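One contact in two related proteins. Structure 1 is citrate synthase from Metallosphaera sedula, which probably catalyses the condensation of oxaloacetate with acetyl-CoA and water to citrate and free CoA, a step of the tricarboxylic acid cycle: PDB 6ABW (chain A, 1.72 Å), residues Glu236-Phe241 and Ser328-Tyr333. Structure 2 is citrate synthase from Metallosphaera sedula: PDB 6ABX (chain B, 1.70 Å), residues Glu220-Phe225 and Ser310-Tyr315. One frame, after least-squares fit of the local backbone (RMSD 0.68 Å); residues are numbered along the deposited sequences.

Structure 1 (6ABW); sequences EAFKQF and SGVVFY.
Phe-238 holds CG anti to its backbone N (chi1 -172°), which throws its ring across to the helix of Gly-329, Val-330 and Tyr-333. The contact is buried and joins helices 233-244 and 325-335 of the mostly helical citrate synthase fold; the axes of segments 236-241 and 328-333 cross at -73°. Phe-238 CD1 lies 3.6 Å from Gly-329 C; with no side chain there, the ring can come close to the bare backbone, a place where a beta carbon would be crowded. Beside it, Phe-238 CE1 approaches Val-330 CG2 at 4.2 Å. At the far end of the ring, Phe-238 CZ reaches Tyr-333 CG at 3.6 Å, and the two side chains cross at about a right angle. Val-330, a compact branched residue, turns CG2 to Phe-241 CE2 at 3.8 Å. One face of the Phe-241 ring carries Ala-237 O above its centre. Tyr-300 packs against the rings of both Phe-238 and Tyr-333, extending the aromatic cluster. At the start of 236-241, Glu-236 touches the bound acetyl-CoA.

Structure 2 (6ABX); sequences EALKQF and SGLVFY.
With CG anti to the backbone N (chi1 175°), Leu-222 extends its two methyl branches toward the opposing helix, where they meet Gly-311, Leu-312 and Tyr-315. Leu-222 CD2 stands 3.8 Å from Gly-311 O; because glycine carries no side chain, the methyl can come close to the bare backbone. The other branch, Leu-222 CD1, meets Leu-312 CD1 at 3.8 Å. Leu-222 CD2 also reaches Tyr-315 CB at 3.6 Å, and the two side chains cross at about a right angle; one methyl, CD2, thus touches both glycine and tyrosine while CD1 serves Leu-312. Leu-312, flexible and forked at its end, turns CD2 to Phe-225 CD2 at 4.3 Å. One face of the Phe-225 ring carries Ala-221 O above its centre. Beyond the two segments, Leu-312 packs on Leu-282 and Phe-283 of helix 277-297, apolar partners that suit its methyls. The same helix receives the polar end of Tyr-315, whose OH is hydrogen-bonded to Glu-278 OE2.

Comparison
Phe-238(A) is exchanged for Leu-222(B). The CB atoms coincide within the error, and the first branches start alike: CG of Phe-238(A) and CG of Leu-222(B) are 0.8 Å apart, while CD1 of Phe-238(A) and CD1 of Leu-222(B) are 1.3 Å apart. CE2 and CZ of Phe-238(A) have no counterpart in Leu-222(B), and CD2 of Leu-222(B) in turn has none in Phe-238(A). A flat group is thus replaced by a forked one, yet both touch the glycine, Gly-329(A) or Gly-311(B), and the tyrosine, Tyr-333(A) or Tyr-315(B).

The second exchange is Val-330(A) against Leu-312(B). Here the backbone differs too, the CA atoms standing 1.2 Å apart and the CB atoms 1.6 Å apart after superposition; the other CA atoms that can be compared coincide within the error. CG2 of Val-330(A) falls near CG of Leu-312(B), 1.3 Å apart. CG1 of Val-330(A) has no counterpart in Leu-312(B), nor do CD1 and CD2 of Leu-312(B) have any in Val-330(A).

Phe-241(A) and Phe-225(B) keep their place, each touching both exchanged positions. Away from the contact, Val-331(A) and Phe-332(A) lie differently from Val-313(B) and Phe-314(B).

Structure 1 (6ABW)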
loop_
_atom_site.group_PDB
_atom_site.type_symbol
_atom_site.label_atom_id
_atom_site.label_comp_id
_atom_site.label_asym_id
_atom_site.label_seq_id
_atom_site.Cartn_x
_atom_site.Cartn_y
_atom_site.Cartn_z
ATOM N N GLU A 236 -14.381 18.138 -1.098
ATOM C CA GLU A 236 -15.734 18.106 -1.642
ATOM C C GLU A 236 -16.621 19.118 -0.841
ATOM O O GLU A 236 -17.462 19.817 -1.431
ATOM C CB GLU A 236 -16.352 16.719 -1.555
ATOM C CG GLU A 236 -15.804 15.769 -2.624
ATOM C CD GLU A 236 -15.899 16.367 -4.044
ATOM O OE1 GLU A 236 -14.857 16.595 -4.727
ATOM O OE2 GLU A 236 -17.015 16.691 -4.450
ATOM N N ALA A 237 -16.425 19.171 0.460
ATOM C CA ALA A 237 -17.195 20.102 1.282
ATOM C C ALA A 237 -16.852 21.548 0.873
ATOM O O ALA A 237 -17.733 22.353 0.729
ATOM C CB ALA A 237 -16.892 19.903 2.747
ATOM N N PHE A 238 -15.574 21.857 0.724
ATOM C CA PHE A 238 -15.116 23.215 0.491
ATOM C C PHE A 238 -15.481 23.674 -0.942
ATOM O O PHE A 238 -15.773 24.854 -1.136
ATOM C CB PHE A 238 -13.643 23.288 0.683
ATOM C CG PHE A 238 -13.081 24.681 0.644
ATOM C CD1 PHE A 238 -13.002 25.466 1.782
ATOM C CD2 PHE A 238 -12.626 25.193 -0.543
ATOM C CE1 PHE A 238 -12.458 26.745 1.730
ATOM C CE2 PHE A 238 -12.145 26.478 -0.595
ATOM C CZ PHE A 238 -12.084 27.260 0.529
ATOM N N LYS A 239 -15.527 22.735 -1.873
ATOM C CA LYS A 239 -15.927 23.023 -3.256
ATOM C C LYS A 239 -17.339 23.539 -3.398
ATOM O O LYS A 239 -17.578 24.343 -4.302
ATOM C CB LYS A 239 -15.694 21.853 -4.216
ATOM C CG LYS A 239 -14.239 21.759 -4.644
ATOM C CD LYS A 239 -13.983 20.415 -5.340
ATOM C CE LYS A 239 -12.517 20.333 -5.704
ATOM N NZ LYS A 239 -12.197 18.947 -6.154
ATOM N N GLN A 240 -18.212 23.180 -2.457
ATOM C CA GLN A 240 -19.507 23.827 -2.342
ATOM C C GLN A 240 -19.394 25.335 -2.140
ATOM O O GLN A 240 -20.083 26.107 -2.828
ATOM C CB GLN A 240 -20.304 23.258 -1.181
ATOM C CG GLN A 240 -20.569 21.784 -1.334
ATOM C CD GLN A 240 -21.234 21.218 -0.079
ATOM O OE1 GLN A 240 -22.275 20.547 -0.194
ATOM N NE2 GLN A 240 -20.602 21.421 1.113
ATOM N N PHE A 241 -18.491 25.771 -1.292
ATOM C CA PHE A 241 -18.297 27.190 -1.000
ATOM C C PHE A 241 -17.733 27.927 -2.211
ATOM O O PHE A 241 -18.100 29.071 -2.515
ATOM C CB PHE A 241 -17.411 27.466 0.210
ATOM C CG PHE A 241 -17.635 26.558 1.403
ATOM C CD1 PHE A 241 -18.921 26.079 1.740
ATOM C CD2 PHE A 241 -16.575 26.136 2.167
ATOM C CE1 PHE A 241 -19.113 25.209 2.805
ATOM C CE2 PHE A 241 -16.750 25.286 3.243
ATOM C CZ PHE A 241 -18.016 24.810 3.583
ATOM N N SER A 328 -12.743 22.201 8.001
ATOM C CA SER A 328 -11.277 22.000 7.973
ATOM C C SER A 328 -10.662 22.690 6.758
ATOM O O SER A 328 -9.614 23.362 6.862
ATOM C CB SER A 328 -10.961 20.487 8.003
ATOM O OG SER A 328 -11.524 19.808 6.874
ATOM N N GLY A 329 -11.324 22.587 5.602
ATOM C CA GLY A 329 -10.932 23.263 4.421
ATOM C C GLY A 329 -10.836 24.768 4.578
ATOM O O GLY A 329 -9.907 25.426 4.074
ATOM N N VAL A 330 -11.800 25.364 5.261
ATOM C CA VAL A 330 -11.746 26.772 5.581
ATOM C C VAL A 330 -10.467 27.136 6.335
ATOM O O VAL A 330 -9.842 28.125 6.003
ATOM C CB VAL A 330 -12.998 27.278 6.331
ATOM C CG1 VAL A 330 -12.872 28.800 6.601
ATOM C CG2 VAL A 330 -14.229 26.997 5.481
ATOM N N VAL A 331 -10.077 26.371 7.336
ATOM C CA VAL A 331 -8.823 26.563 8.062
ATOM C C VAL A 331 -7.638 26.432 7.111
ATOM O O VAL A 331 -6.774 27.329 7.035
ATOM C CB VAL A 331 -8.697 25.590 9.241
ATOM C CG1 VAL A 331 -7.348 25.678 9.888
ATOM C CG2 VAL A 331 -9.744 25.893 10.310
ATOM N N PHE A 332 -7.599 25.359 6.343
ATOM C CA PHE A 332 -6.439 25.157 5.467
ATOM C C PHE A 332 -6.295 26.239 4.400
ATOM O O PHE A 332 -5.171 26.767 4.134
ATOM C CB PHE A 332 -6.500 23.781 4.793
ATOM C CG PHE A 332 -6.495 22.611 5.727
ATOM C CD1 PHE A 332 -5.703 22.556 6.867
ATOM C CD2 PHE A 332 -7.309 21.483 5.391
ATOM C CE1 PHE A 332 -5.704 21.456 7.672
ATOM C CE2 PHE A 332 -7.263 20.377 6.245
ATOM C CZ PHE A 332 -6.419 20.403 7.323
ATOM N N TYR A 333 -7.411 26.623 3.833
ATOM C CA TYR A 333 -7.424 27.715 2.842
ATOM C C TYR A 333 -6.941 29.027 3.446
ATOM O O TYR A 333 -6.113 29.706 2.827
ATOM C CB TYR A 333 -8.840 27.897 2.281
ATOM C CG TYR A 333 -8.854 28.755 1.061
ATOM C CD1 TYR A 333 -8.556 28.236 -0.173
ATOM C CD2 TYR A 333 -9.093 30.128 1.174
ATOM C CE1 TYR A 333 -8.595 29.052 -1.305
ATOM C CE2 TYR A 333 -9.100 30.947 0.070
ATOM C CZ TYR A 333 -8.843 30.414 -1.152
ATOM O OH TYR A 333 -8.881 31.260 -2.238
#

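Structure 2 (6ABX)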
loop_
_atom_site.group_PDB
_atom_site.type_symbol
_atom_site.label_atom_id
_atom_site.label_comp_id
_atom_site.label_asym_id
_atom_site.label_seq_id
_atom_site.Cartn_x
_atom_site.Cartn_y
_atom_site.Cartn_z
ATOM N N GLU B 220 -14.085 18.616 -0.147
ATOM C CA GLU B 220 -15.341 18.613 -0.885
ATOM C C GLU B 220 -16.279 19.739 -0.402
ATOM O O GLU B 220 -16.995 20.403 -1.212
ATOM C CB GLU B 220 -15.958 17.220 -0.744
ATOM C CG GLU B 220 -15.348 16.223 -1.717
ATOM C CD GLU B 220 -15.672 16.547 -3.174
ATOM O OE1 GLU B 220 -16.867 16.640 -3.518
ATOM O OE2 GLU B 220 -14.732 16.758 -3.955
ATOM N N ALA B 221 -16.318 19.967 0.901
ATOM C CA ALA B 221 -17.199 20.991 1.427
ATOM C C ALA B 221 -16.706 22.364 0.993
ATOM O O ALA B 221 -17.484 23.223 0.661
ATOM C CB ALA B 221 -17.298 20.936 2.935
ATOM N N LEU B 222 -15.387 22.550 0.962
ATOM C CA LEU B 222 -14.859 23.856 0.552
ATOM C C LEU B 222 -15.226 24.134 -0.908
ATOM O O LEU B 222 -15.552 25.266 -1.224
ATOM C CB LEU B 222 -13.338 23.883 0.705
ATOM C CG LEU B 222 -12.686 25.177 0.183
ATOM C CD1 LEU B 222 -13.199 26.399 0.927
ATOM C CD2 LEU B 222 -11.167 25.109 0.297
ATOM N N LYS B 223 -15.079 23.127 -1.787
ATOM C CA LYS B 223 -15.443 23.252 -3.198
ATOM C C LYS B 223 -16.896 23.711 -3.316
ATOM O O LYS B 223 -17.190 24.575 -4.126
ATOM C CB LYS B 223 -15.254 21.901 -3.905
ATOM C CG LYS B 223 -15.550 21.830 -5.401
ATOM C CD LYS B 223 -15.159 20.438 -5.984
ATOM C CE LYS B 223 -14.944 20.385 -7.484
ATOM N NZ LYS B 223 -16.143 19.848 -8.172
ATOM N N GLN B 224 -17.787 23.089 -2.548
ATOM C CA GLN B 224 -19.221 23.447 -2.475
ATOM C C GLN B 224 -19.369 24.928 -2.126
ATOM O O GLN B 224 -20.106 25.681 -2.809
ATOM C CB GLN B 224 -19.947 22.628 -1.393
ATOM C CG GLN B 224 -21.302 22.084 -1.761
ATOM C CD GLN B 224 -21.164 20.745 -2.451
ATOM O OE1 GLN B 224 -20.118 20.477 -3.048
ATOM N NE2 GLN B 224 -22.203 19.906 -2.394
ATOM N N PHE B 225 -18.697 25.381 -1.055
ATOM C CA PHE B 225 -18.798 26.778 -0.647
ATOM C C PHE B 225 -18.345 27.706 -1.799
ATOM O O PHE B 225 -18.954 28.788 -2.040
ATOM C CB PHE B 225 -17.990 27.092 0.616
ATOM C CG PHE B 225 -18.260 26.189 1.794
ATOM C CD1 PHE B 225 -19.507 25.617 2.029
ATOM C CD2 PHE B 225 -17.226 25.885 2.673
ATOM C CE1 PHE B 225 -19.720 24.798 3.133
ATOM C CE2 PHE B 225 -17.440 25.056 3.756
ATOM C CZ PHE B 225 -18.670 24.489 3.972
ATOM N N SER B 310 -12.776 22.069 8.049
ATOM C CA SER B 310 -11.293 21.905 8.045
ATOM C C SER B 310 -10.703 22.443 6.747
ATOM O O SER B 310 -9.715 23.206 6.777
ATOM C CB SER B 310 -10.881 20.511 8.293
ATOM O OG SER B 310 -11.352 19.648 7.263
ATOM N N GLY B 311 -11.275 22.050 5.597
ATOM C CA GLY B 311 -10.704 22.516 4.337
ATOM C C GLY B 311 -10.679 24.038 4.219
ATOM O O GLY B 311 -9.690 24.631 3.792
ATOM N N LEU B 312 -11.751 24.705 4.637
ATOM C CA LEU B 312 -11.837 26.152 4.606
ATOM C C LEU B 312 -10.793 26.816 5.510
ATOM O O LEU B 312 -10.136 27.788 5.131
ATOM C CB LEU B 312 -13.275 26.554 4.970
ATOM C CG LEU B 312 -13.517 28.047 5.129
ATOM C CD1 LEU B 312 -13.064 28.780 3.887
ATOM C CD2 LEU B 312 -14.987 28.290 5.411
ATOM N N VAL B 313 -10.580 26.250 6.702
ATOM C CA VAL B 313 -9.541 26.749 7.638
ATOM C C VAL B 313 -8.141 26.613 7.026
ATOM O O VAL B 313 -7.402 27.574 7.039
ATOM C CB VAL B 313 -9.643 26.044 9.000
ATOM C CG1 VAL B 313 -8.418 26.277 9.871
ATOM C CG2 VAL B 313 -10.915 26.454 9.727
ATOM N N PHE B 314 -7.820 25.461 6.450
ATOM C CA PHE B 314 -6.486 25.259 5.844
ATOM C C PHE B 314 -6.318 26.158 4.611
ATOM O O PHE B 314 -5.256 26.721 4.378
ATOM C CB PHE B 314 -6.279 23.785 5.529
ATOM C CG PHE B 314 -6.041 22.973 6.775
ATOM C CD1 PHE B 314 -5.012 23.282 7.635
ATOM C CD2 PHE B 314 -6.820 21.871 7.059
ATOM C CE1 PHE B 314 -4.796 22.540 8.789
ATOM C CE2 PHE B 314 -6.594 21.130 8.219
ATOM C CZ PHE B 314 -5.620 21.504 9.102
ATOM N N TYR B 315 -7.389 26.332 3.822
ATOM C CA TYR B 315 -7.367 27.253 2.696
ATOM C C TYR B 315 -7.099 28.687 3.173
ATOM O O TYR B 315 -6.318 29.421 2.526
ATOM C CB TYR B 315 -8.675 27.135 1.900
ATOM C CG TYR B 315 -8.790 28.088 0.736
ATOM C CD1 TYR B 315 -7.991 27.920 -0.381
ATOM C CD2 TYR B 315 -9.713 29.110 0.716
ATOM C CE1 TYR B 315 -8.072 28.776 -1.468
ATOM C CE2 TYR B 315 -9.804 29.992 -0.363
ATOM C CZ TYR B 315 -8.981 29.819 -1.455
ATOM O OH TYR B 315 -9.053 30.625 -2.560
#